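Local coordinates for protein nucleoside-diphosphate-sugar epimerase (Pseudomonas aeruginosa, PDB 2X4G) that probably works as an NAD-dependent enzyme of the epimerase/dehydratase family acting on nucleotide-linked sugars, with a Rossmann-type cofactor domain, at residues N107-Y110 / A111-Q115; R167-R171 / N172-V176; C158-A161 / L162-A166; T22-L25 / G26-A30. All coordinates share one frame; numbering follows the deposited sequence.

Interaction 1: N107-Y110 / A111-Q115; sequences NPFY and AACLQ
A112 N donates to P108 O at 2.7 Å, the shortest of four i to i+4 backbone bonds here. A111 N reaches N107 O at 3.0 Å and is the straightest of the four, with 173° at the hydrogen. C113 N to F109 O (2.9 Å) and L114 N to Y110 O (3.1 Å) carry the same pattern on by one more half turn. N107 OD1 accepts a weak hydrogen bond from Q165 NE2 of helix 154-171. These turns belong to helix 98-116, which flanks the mostly parallel central sheet of the Rossmann-type fold. The helix is kinked at P108, whose ring nitrogen has no hydrogen to give to the turn before. Among the side chains, the main contact is a sulfur-aromatic one. C113 SG sits over one face of the F109 ring, 3.7 Å from its centroid. It is displaced toward the CZ end of F109, with CZ itself 3.5 Å from SG. C113 SG lies beside its own backbone N (chi1 -76°), which brings the sulfur over the ring one turn back. The same ring meets F83 with planes about 45° apart, and both F109 and C113 rest on I121 of strand 121-124. The Y110 side chain packs on helix 154-171, where it touches Q165 and A166.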
loop_
_atom_site.group_PDB
_atom_site.type_symbol
_atom_site.label_atom_id
_atom_site.label_comp_id
_atom_site.label_asym_id
_atom_site.label_seq_id
_atom_site.Cartn_x
_atom_site.Cartn_y
_atom_site.Cartn_z
ATOM N N ASN A 107 19.250 -12.098 15.606
ATOM C CA ASN A 107 19.776 -12.160 16.959
ATOM C C ASN A 107 20.226 -13.567 17.366
ATOM O O ASN A 107 21.312 -13.720 17.931
ATOM C CB ASN A 107 18.815 -11.564 17.981
ATOM C CG ASN A 107 19.543 -10.770 19.037
ATOM O OD1 ASN A 107 20.407 -9.933 18.718
ATOM N ND2 ASN A 107 19.229 -11.031 20.305
ATOM N N PRO A 108 19.422 -14.602 17.057
ATOM C CA PRO A 108 19.859 -15.949 17.406
ATOM C C PRO A 108 21.137 -16.368 16.676
ATOM O O PRO A 108 21.951 -17.110 17.226
ATOM C CB PRO A 108 18.675 -16.833 16.972
ATOM C CG PRO A 108 17.517 -15.936 16.933
ATOM C CD PRO A 108 18.068 -14.612 16.483
ATOM N N PHE A 109 21.299 -15.901 15.448
ATOM C CA PHE A 109 22.453 -16.257 14.643
ATOM C C PHE A 109 23.719 -15.800 15.338
ATOM O O PHE A 109 24.672 -16.557 15.469
ATOM C CB PHE A 109 22.335 -15.638 13.244
ATOM C CG PHE A 109 23.618 -15.635 12.473
ATOM C CD1 PHE A 109 24.063 -16.786 11.843
ATOM C CD2 PHE A 109 24.384 -14.486 12.388
ATOM C CE1 PHE A 109 25.237 -16.796 11.150
ATOM C CE2 PHE A 109 25.553 -14.487 11.694
ATOM C CZ PHE A 109 25.987 -15.649 11.071
ATOM N N TYR A 110 23.712 -14.553 15.783
ATOM C CA TYR A 110 24.841 -13.992 16.514
ATOM C C TYR A 110 25.061 -14.757 17.815
ATOM O O TYR A 110 26.197 -15.112 18.169
ATOM C CB TYR A 110 24.602 -12.518 16.808
ATOM C CG TYR A 110 24.658 -11.630 15.592
ATOM C CD1 TYR A 110 25.793 -11.565 14.811
ATOM C CD2 TYR A 110 23.584 -10.847 15.230
ATOM C CE1 TYR A 110 25.859 -10.745 13.694
ATOM C CE2 TYR A 110 23.641 -10.021 14.113
ATOM C CZ TYR A 110 24.782 -9.971 13.357
ATOM O OH TYR A 110 24.839 -9.145 12.266
ATOM N N ALA A 111 23.965 -15.022 18.514
ATOM C CA ALA A 111 24.007 -15.911 19.665
ATOM C C ALA A 111 24.782 -17.188 19.322
ATOM O O ALA A 111 25.764 -17.501 19.992
ATOM C CB ALA A 111 22.592 -16.250 20.141
ATOM N N ALA A 112 24.369 -17.898 18.266
ATOM C CA ALA A 112 24.981 -19.195 17.923
ATOM C C ALA A 112 26.436 -19.080 17.496
ATOM O O ALA A 112 27.205 -20.005 17.725
ATOM C CB ALA A 112 24.188 -19.907 16.861
ATOM N N CYS A 113 26.812 -17.953 16.883
ATOM C CA CYS A 113 28.190 -17.718 16.471
ATOM C C CYS A 113 29.114 -17.627 17.670
ATOM O O CYS A 113 30.257 -18.069 17.603
ATOM C CB CYS A 113 28.317 -16.420 15.656
ATOM S SG CYS A 113 27.751 -16.474 13.929
ATOM N N LEU A 114 28.634 -17.012 18.742
ATOM C CA LEU A 114 29.389 -16.936 19.987
ATOM C C LEU A 114 29.622 -18.323 20.590
ATOM O O LEU A 114 30.742 -18.644 20.954
ATOM C CB LEU A 114 28.662 -16.044 20.993
ATOM C CG LEU A 114 29.351 -15.639 22.298
ATOM C CD1 LEU A 114 30.811 -15.171 22.098
ATOM C CD2 LEU A 114 28.531 -14.548 22.947
ATOM N N GLN A 115 28.583 -19.146 20.684
ATOM C CA GLN A 115 28.722 -20.510 21.218
ATOM C C GLN A 115 29.540 -21.461 20.337
ATOM O O GLN A 115 30.260 -22.312 20.853
ATOM C CB GLN A 115 27.345 -21.167 21.442
ATOM C CG GLN A 115 26.469 -20.540 22.518
ATOM C CD GLN A 115 27.131 -20.518 23.887
ATOM O OE1 GLN A 115 27.408 -19.446 24.420
ATOM N NE2 GLN A 115 27.401 -21.701 24.454
#

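Interaction 2: R167-R171 / N172-V176; sequences REQAR and NGLPV
Q169 has CG beside its backbone N (chi1 -56°), and the chain bends again at chi2 (-71°). This lays it alongside L174, both side chains pointing the same way, with Q169 OE1 3.4 Å from L174 CD2. The second decisive torsion is the positive phi of G173 (92°), which turns the chain back on the helix end. It makes G173 the C-prime residue of a Schellman motif, defined by two backbone bonds. L174 N bonds to Q169 O at 2.9 Å, an i to i+5 bond. Inside that loop G173 N bonds to A170 O at 2.8 Å, coming from well above the carbonyl plane. N172 N still makes a helical bond to E168 O (3.1 Å), although N172 is the first residue to leave helical angles. The carbonyls of E168, Q169 and A170 thus find donors in the turn itself. A170 CA and L174 O add a nearly straight CA-H...O contact of 3.3 Å. Further on, P175 centres an inverse gamma turn, and V176 CG2 comes back to Q169 CB at 4.1 Å. R171 NH2 has a long, weak ion pair with E164 OE2. The turn joins helix 154-171 to strand 176-185. L174 packs on Y110 and L114 of helix 98-116 and on I121 of strand 121-124. P175 bonds to I121 through the backbone, which leads the chain into the central sheet.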
loop_
_atom_site.group_PDB
_atom_site.type_symbol
_atom_site.label_atom_id
_atom_site.label_comp_id
_atom_site.label_asym_id
_atom_site.label_seq_id
_atom_site.Cartn_x
_atom_site.Cartn_y
_atom_site.Cartn_z
ATOM N N ARG A 167 27.495 -3.881 14.065
ATOM C CA ARG A 167 28.587 -3.123 14.684
ATOM C C ARG A 167 28.623 -3.361 16.196
ATOM O O ARG A 167 29.698 -3.429 16.797
ATOM C CB ARG A 167 28.449 -1.622 14.396
ATOM C CG ARG A 167 28.462 -1.263 12.914
ATOM C CD ARG A 167 28.864 0.171 12.652
ATOM N NE ARG A 167 28.108 1.128 13.466
ATOM C CZ ARG A 167 26.842 1.500 13.245
ATOM N NH1 ARG A 167 26.138 0.997 12.230
ATOM N NH2 ARG A 167 26.263 2.388 14.045
ATOM N N GLU A 168 27.435 -3.483 16.790
ATOM C CA GLU A 168 27.243 -3.710 18.221
ATOM C C GLU A 168 27.825 -5.057 18.643
ATOM O O GLU A 168 28.437 -5.162 19.695
ATOM C CB GLU A 168 25.740 -3.590 18.515
ATOM C CG GLU A 168 25.201 -3.925 19.913
ATOM C CD GLU A 168 23.655 -4.152 19.879
ATOM O OE1 GLU A 168 23.212 -5.324 19.724
ATOM O OE2 GLU A 168 22.883 -3.157 19.954
ATOM N N GLN A 169 27.676 -6.075 17.807
ATOM C CA GLN A 169 28.313 -7.365 18.065
ATOM C C GLN A 169 29.849 -7.270 17.952
ATOM O O GLN A 169 30.577 -7.891 18.725
ATOM C CB GLN A 169 27.801 -8.429 17.087
ATOM C CG GLN A 169 26.283 -8.634 17.055
ATOM C CD GLN A 169 25.732 -9.314 18.302
ATOM O OE1 GLN A 169 26.279 -10.304 18.781
ATOM N NE2 GLN A 169 24.633 -8.787 18.820
ATOM N N ALA A 170 30.341 -6.511 16.977
ATOM C CA ALA A 170 31.779 -6.276 16.843
ATOM C C ALA A 170 32.302 -5.632 18.115
ATOM O O ALA A 170 33.214 -6.153 18.759
ATOM C CB ALA A 170 32.070 -5.391 15.648
ATOM N N ARG A 171 31.693 -4.510 18.487
ATOM C CA ARG A 171 32.071 -3.787 19.699
ATOM C C ARG A 171 32.112 -4.695 20.912
ATOM O O ARG A 171 32.958 -4.510 21.778
ATOM C CB ARG A 171 31.106 -2.629 19.979
ATOM C CG ARG A 171 31.556 -1.283 19.418
ATOM C CD ARG A 171 30.595 -0.159 19.809
ATOM N NE ARG A 171 29.680 0.177 18.711
ATOM C CZ ARG A 171 28.372 -0.095 18.655
ATOM N NH1 ARG A 171 27.730 -0.729 19.640
ATOM N NH2 ARG A 171 27.686 0.281 17.575
ATOM N N ASN A 172 31.203 -5.669 20.975
ATOM C CA ASN A 172 31.136 -6.608 22.104
ATOM C C ASN A 172 32.017 -7.855 21.957
ATOM O O ASN A 172 31.806 -8.845 22.663
ATOM C CB ASN A 172 29.685 -7.034 22.338
ATOM C CG ASN A 172 28.799 -5.888 22.849
ATOM O OD1 ASN A 172 29.260 -4.776 23.136
ATOM N ND2 ASN A 172 27.508 -6.175 22.964
ATOM N N GLY A 173 32.994 -7.810 21.046
ATOM C CA GLY A 173 34.013 -8.856 20.931
ATOM C C GLY A 173 33.684 -9.980 19.959
ATOM O O GLY A 173 34.329 -11.028 19.972
ATOM N N LEU A 174 32.681 -9.782 19.115
ATOM C CA LEU A 174 32.340 -10.800 18.127
ATOM C C LEU A 174 33.091 -10.434 16.833
ATOM O O LEU A 174 33.251 -9.262 16.548
ATOM C CB LEU A 174 30.814 -10.868 17.935
ATOM C CG LEU A 174 30.232 -12.249 17.600
ATOM C CD1 LEU A 174 30.623 -13.308 18.652
ATOM C CD2 LEU A 174 28.718 -12.188 17.434
ATOM N N PRO A 175 33.577 -11.424 16.065
ATOM C CA PRO A 175 34.376 -11.072 14.892
ATOM C C PRO A 175 33.548 -10.761 13.644
ATOM O O PRO A 175 33.621 -11.481 12.655
ATOM C CB PRO A 175 35.256 -12.311 14.682
ATOM C CG PRO A 175 34.498 -13.431 15.259
ATOM C CD PRO A 175 33.576 -12.876 16.318
ATOM N N VAL A 176 32.786 -9.669 13.684
ATOM C CA VAL A 176 31.832 -9.361 12.616
ATOM C C VAL A 176 32.416 -8.336 11.687
ATOM O O VAL A 176 32.873 -7.296 12.138
ATOM C CB VAL A 176 30.500 -8.797 13.147
ATOM C CG1 VAL A 176 29.733 -8.122 12.022
ATOM C CG2 VAL A 176 29.674 -9.882 13.772
#

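Interaction 3: C158-A161 / L162-A166; sequences CKWA and LDEQA
A161 O takes the shortest sound polar bond here, from Q165 N at 2.7 Å, with the donor nearly along the C=O axis. L162 N to C158 O (3.1 Å) is almost perfectly straight, at 179° at the hydrogen. E164 N to W160 O (2.9 Å) is nearly as straight. D163 N to K159 O is weak, at 3.3 Å. All four are i to i+4 bonds in the middle of helix 154-171. Two side-chain pairs use the same spacing. W160 has its CG anti to the backbone N (chi1 165°), which swings the indole along the helix toward E164. E164 CG then approaches obliquely near W160 CE2, 3.6 Å from it, with CZ2 and NE1 of the indole about as close. CG is the atom of E164 that touches the ring. Beyond it, the carboxylate plane is turned 50° from the indole. On another side of the helix, C158 SG lies 3.8 Å from L162 CD1, a plain apolar contact. The L162 side chain also bends back over its own turn, with CG 3.5 Å from C158 O. The acidic groups pair with arginines: E164 OE1 with R167 NH2, and D163 OD1 with both R167 and R238, which probably stabilises the negative charge of D163. Q165 OE1 is hydrogen-bonded to T106 OG1 of helix 98-116. Toward the sheet, L162 and A166 touch Y123 of strand 121-124, and D163 and A166 touch I178 of strand 176-185.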
loop_
_atom_site.group_PDB
_atom_site.type_symbol
_atom_site.label_atom_id
_atom_site.label_comp_id
_atom_site.label_asym_id
_atom_site.label_seq_id
_atom_site.Cartn_x
_atom_site.Cartn_y
_atom_site.Cartn_z
ATOM N N CYS A 158 14.791 -0.237 9.340
ATOM C CA CYS A 158 15.158 -1.629 9.437
ATOM C C CYS A 158 16.614 -1.836 8.990
ATOM O O CYS A 158 17.415 -2.483 9.664
ATOM C CB CYS A 158 14.194 -2.460 8.598
ATOM S SG CYS A 158 14.793 -4.114 8.338
ATOM N N LYS A 159 16.971 -1.249 7.864
ATOM C CA LYS A 159 18.345 -1.360 7.378
ATOM C C LYS A 159 19.358 -0.662 8.285
ATOM O O LYS A 159 20.480 -1.125 8.423
ATOM C CB LYS A 159 18.445 -0.875 5.919
ATOM C CG LYS A 159 18.403 -2.024 4.878
ATOM C CD LYS A 159 17.244 -3.024 5.068
ATOM C CE LYS A 159 17.453 -4.314 4.266
ATOM N NZ LYS A 159 18.805 -4.928 4.527
ATOM N N TRP A 160 18.968 0.429 8.919
ATOM C CA TRP A 160 19.837 1.092 9.893
ATOM C C TRP A 160 20.032 0.223 11.121
ATOM O O TRP A 160 21.125 0.146 11.653
ATOM C CB TRP A 160 19.258 2.448 10.320
ATOM C CG TRP A 160 19.894 3.011 11.549
ATOM C CD1 TRP A 160 21.014 3.770 11.606
ATOM C CD2 TRP A 160 19.445 2.852 12.900
ATOM N NE1 TRP A 160 21.301 4.097 12.906
ATOM C CE2 TRP A 160 20.353 3.544 13.724
ATOM C CE3 TRP A 160 18.363 2.192 13.493
ATOM C CZ2 TRP A 160 20.210 3.607 15.116
ATOM C CZ3 TRP A 160 18.226 2.242 14.877
ATOM C CH2 TRP A 160 19.140 2.949 15.672
ATOM N N ALA A 161 18.961 -0.407 11.584
ATOM C CA ALA A 161 19.028 -1.243 12.790
ATOM C C ALA A 161 19.975 -2.435 12.616
ATOM O O ALA A 161 20.869 -2.649 13.424
ATOM C CB ALA A 161 17.643 -1.726 13.172
ATOM N N LEU A 162 19.769 -3.205 11.553
ATOM C CA LEU A 162 20.610 -4.364 11.263
ATOM C C LEU A 162 22.080 -3.963 11.159
ATOM O O LEU A 162 22.977 -4.703 11.585
ATOM C CB LEU A 162 20.141 -5.035 9.975
ATOM C CG LEU A 162 18.745 -5.703 10.027
ATOM C CD1 LEU A 162 18.135 -5.997 8.630
ATOM C CD2 LEU A 162 18.799 -6.984 10.888
ATOM N N ASP A 163 22.329 -2.780 10.610
ATOM C CA ASP A 163 23.688 -2.248 10.569
ATOM C C ASP A 163 24.226 -1.960 11.980
ATOM O O ASP A 163 25.318 -2.404 12.331
ATOM C CB ASP A 163 23.752 -0.988 9.712
ATOM C CG ASP A 163 25.174 -0.622 9.330
ATOM O OD1 ASP A 163 25.776 0.249 10.006
ATOM O OD2 ASP A 163 25.692 -1.213 8.356
ATOM N N GLU A 164 23.460 -1.217 12.774
ATOM C CA GLU A 164 23.800 -0.971 14.176
ATOM C C GLU A 164 24.027 -2.232 14.975
ATOM O O GLU A 164 24.933 -2.284 15.798
ATOM C CB GLU A 164 22.701 -0.169 14.873
ATOM C CG GLU A 164 22.934 1.343 14.855
ATOM C CD GLU A 164 24.058 1.805 15.781
ATOM O OE1 GLU A 164 24.537 2.948 15.577
ATOM O OE2 GLU A 164 24.462 1.044 16.696
ATOM N N GLN A 165 23.177 -3.227 14.750
ATOM C CA GLN A 165 23.258 -4.510 15.442
ATOM C C GLN A 165 24.579 -5.206 15.179
ATOM O O GLN A 165 25.227 -5.689 16.114
ATOM C CB GLN A 165 22.124 -5.423 14.993
ATOM C CG GLN A 165 22.062 -6.765 15.713
ATOM C CD GLN A 165 20.978 -7.675 15.157
ATOM O OE1 GLN A 165 20.786 -7.742 13.934
ATOM N NE2 GLN A 165 20.266 -8.386 16.049
ATOM N N ALA A 166 24.972 -5.263 13.911
ATOM C CA ALA A 166 26.231 -5.907 13.531
ATOM C C ALA A 166 27.440 -5.204 14.174
ATOM O O ALA A 166 28.297 -5.854 14.787
ATOM C CB ALA A 166 26.370 -5.973 12.003
#

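Interaction 4: T22-L25 / G26-A30; sequences TGLL and GHHAA
H27 N donates to G23 O at 3.0 Å, and A29 N donates to L25 O at the same length. Between these two backbone bonds, H28 N to L24 O is weak, at 3.5 Å. G23 is the N-cap residue, so its carbonyl accepts the first bond of the helix. One turn on, A30 N bonds to G26 O at 2.9 Å and continues the pattern. Side-chain contacts centre on L24 and H28, one apolar and one to a carbonyl. L24 CG is anti to its backbone N (chi1 176°), and the end of the side chain comes round toward the next turn. There its CD1 lies in the plane of the H28 ring, at the edge, 3.6 Å from H28 CD2. H28 places its ring beside its own backbone N (chi1 -74°), so the CD2 edge also faces L24 O, 3.1 Å away and near the ring plane. H27 CB sits 3.3 Å from G23 O. Each imidazole has a hydrogen bond to an outside partner. H28 NE2 bonds to E187 O, where a carbonyl can only accept and NE2 is the donor, and H27 NE2 bonds to Y55 OH. L24 touches V184 of strand 176-185, while L25 packs on A222 and L226 of helix 219-232. G23 and G26 are the last two glycines of a GxxGxxG sequence, at the turn from strand 15-19 into helix 24-35. This is the glycine-rich turn of the first beta-alpha-beta unit of a Rossmann fold, where NAD(P) relatives seat the cofactor pyrophosphate.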
loop_
_atom_site.group_PDB
_atom_site.type_symbol
_atom_site.label_atom_id
_atom_site.label_comp_id
_atom_site.label_asym_id
_atom_site.label_seq_id
_atom_site.Cartn_x
_atom_site.Cartn_y
_atom_site.Cartn_z
ATOM N N THR A 22 20.601 -19.883 -1.322
ATOM C CA THR A 22 19.695 -20.018 -2.470
ATOM C C THR A 22 19.267 -18.650 -3.018
ATOM O O THR A 22 18.737 -18.569 -4.117
ATOM C CB THR A 22 18.438 -20.819 -2.104
ATOM O OG1 THR A 22 17.771 -20.157 -1.034
ATOM C CG2 THR A 22 18.790 -22.225 -1.670
ATOM N N GLY A 23 19.484 -17.582 -2.255
ATOM C CA GLY A 23 19.271 -16.231 -2.779
ATOM C C GLY A 23 20.356 -15.840 -3.773
ATOM O O GLY A 23 21.396 -16.496 -3.853
ATOM N N LEU A 24 20.136 -14.753 -4.510
ATOM C CA LEU A 24 21.044 -14.341 -5.577
ATOM C C LEU A 24 22.440 -14.108 -5.051
ATOM O O LEU A 24 23.409 -14.634 -5.582
ATOM C CB LEU A 24 20.546 -13.058 -6.259
ATOM C CG LEU A 24 21.439 -12.437 -7.352
ATOM C CD1 LEU A 24 21.834 -13.466 -8.411
ATOM C CD2 LEU A 24 20.752 -11.224 -7.972
ATOM N N LEU A 25 22.552 -13.304 -4.012
ATOM C CA LEU A 25 23.865 -12.918 -3.549
ATOM C C LEU A 25 24.554 -14.080 -2.790
ATOM O O LEU A 25 25.738 -14.302 -2.938
ATOM C CB LEU A 25 23.777 -11.640 -2.719
ATOM C CG LEU A 25 25.124 -11.119 -2.219
ATOM C CD1 LEU A 25 26.079 -10.809 -3.396
ATOM C CD2 LEU A 25 24.945 -9.919 -1.246
ATOM N N GLY A 26 23.816 -14.848 -2.006
ATOM C CA GLY A 26 24.394 -16.027 -1.346
ATOM C C GLY A 26 24.904 -17.103 -2.309
ATOM O O GLY A 26 25.913 -17.747 -2.046
ATOM N N HIS A 27 24.206 -17.309 -3.424
ATOM C CA HIS A 27 24.543 -18.379 -4.348
ATOM C C HIS A 27 25.901 -18.055 -4.917
ATOM O O HIS A 27 26.752 -18.931 -5.076
ATOM C CB HIS A 27 23.478 -18.450 -5.429
ATOM C CG HIS A 27 23.589 -19.630 -6.341
ATOM N ND1 HIS A 27 22.561 -20.005 -7.177
ATOM C CD2 HIS A 27 24.596 -20.502 -6.572
ATOM C CE1 HIS A 27 22.927 -21.061 -7.879
ATOM N NE2 HIS A 27 24.161 -21.378 -7.539
ATOM N N HIS A 28 26.103 -16.776 -5.203
ATOM C CA HIS A 28 27.373 -16.282 -5.769
ATOM C C HIS A 28 28.478 -16.215 -4.690
ATOM O O HIS A 28 29.648 -16.394 -5.001
ATOM C CB HIS A 28 27.178 -14.919 -6.450
ATOM C CG HIS A 28 26.464 -14.982 -7.773
ATOM N ND1 HIS A 28 27.098 -15.312 -8.954
ATOM C CD2 HIS A 28 25.177 -14.709 -8.106
ATOM C CE1 HIS A 28 26.228 -15.267 -9.948
ATOM N NE2 HIS A 28 25.054 -14.900 -9.460
ATOM N N ALA A 29 28.148 -15.997 -3.422
ATOM C CA ALA A 29 29.175 -16.161 -2.382
ATOM C C ALA A 29 29.619 -17.623 -2.382
ATOM O O ALA A 29 30.805 -17.910 -2.418
ATOM C CB ALA A 29 28.672 -15.762 -1.030
ATOM N N ALA A 30 28.652 -18.539 -2.375
ATOM C CA ALA A 30 28.934 -19.965 -2.346
ATOM C C ALA A 30 29.893 -20.350 -3.477
ATOM O O ALA A 30 30.944 -20.960 -3.243
ATOM C CB ALA A 30 27.653 -20.754 -2.438
#

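Along the chain the order is interaction 4, 1, 3, then 2. Interactions 3 and 2 share helix 154-171, the first in its middle and the second at its C-terminal end, with centres about 13 Å apart. Interaction 1 lies on the adjacent helix 98-116. Centre to centre, it is about 11 Å from interaction 2 and about 16 Å from interaction 3. Y110 touches residues of both, so these three lie on two packed helices and the turn that ends one of them. Interaction 4 stands apart at the start of helix 24-35. Its centre is about 21 to 24 Å from those of the others, and it touches none. It marks the probable cofactor end, while the others pack a flank of the same domain.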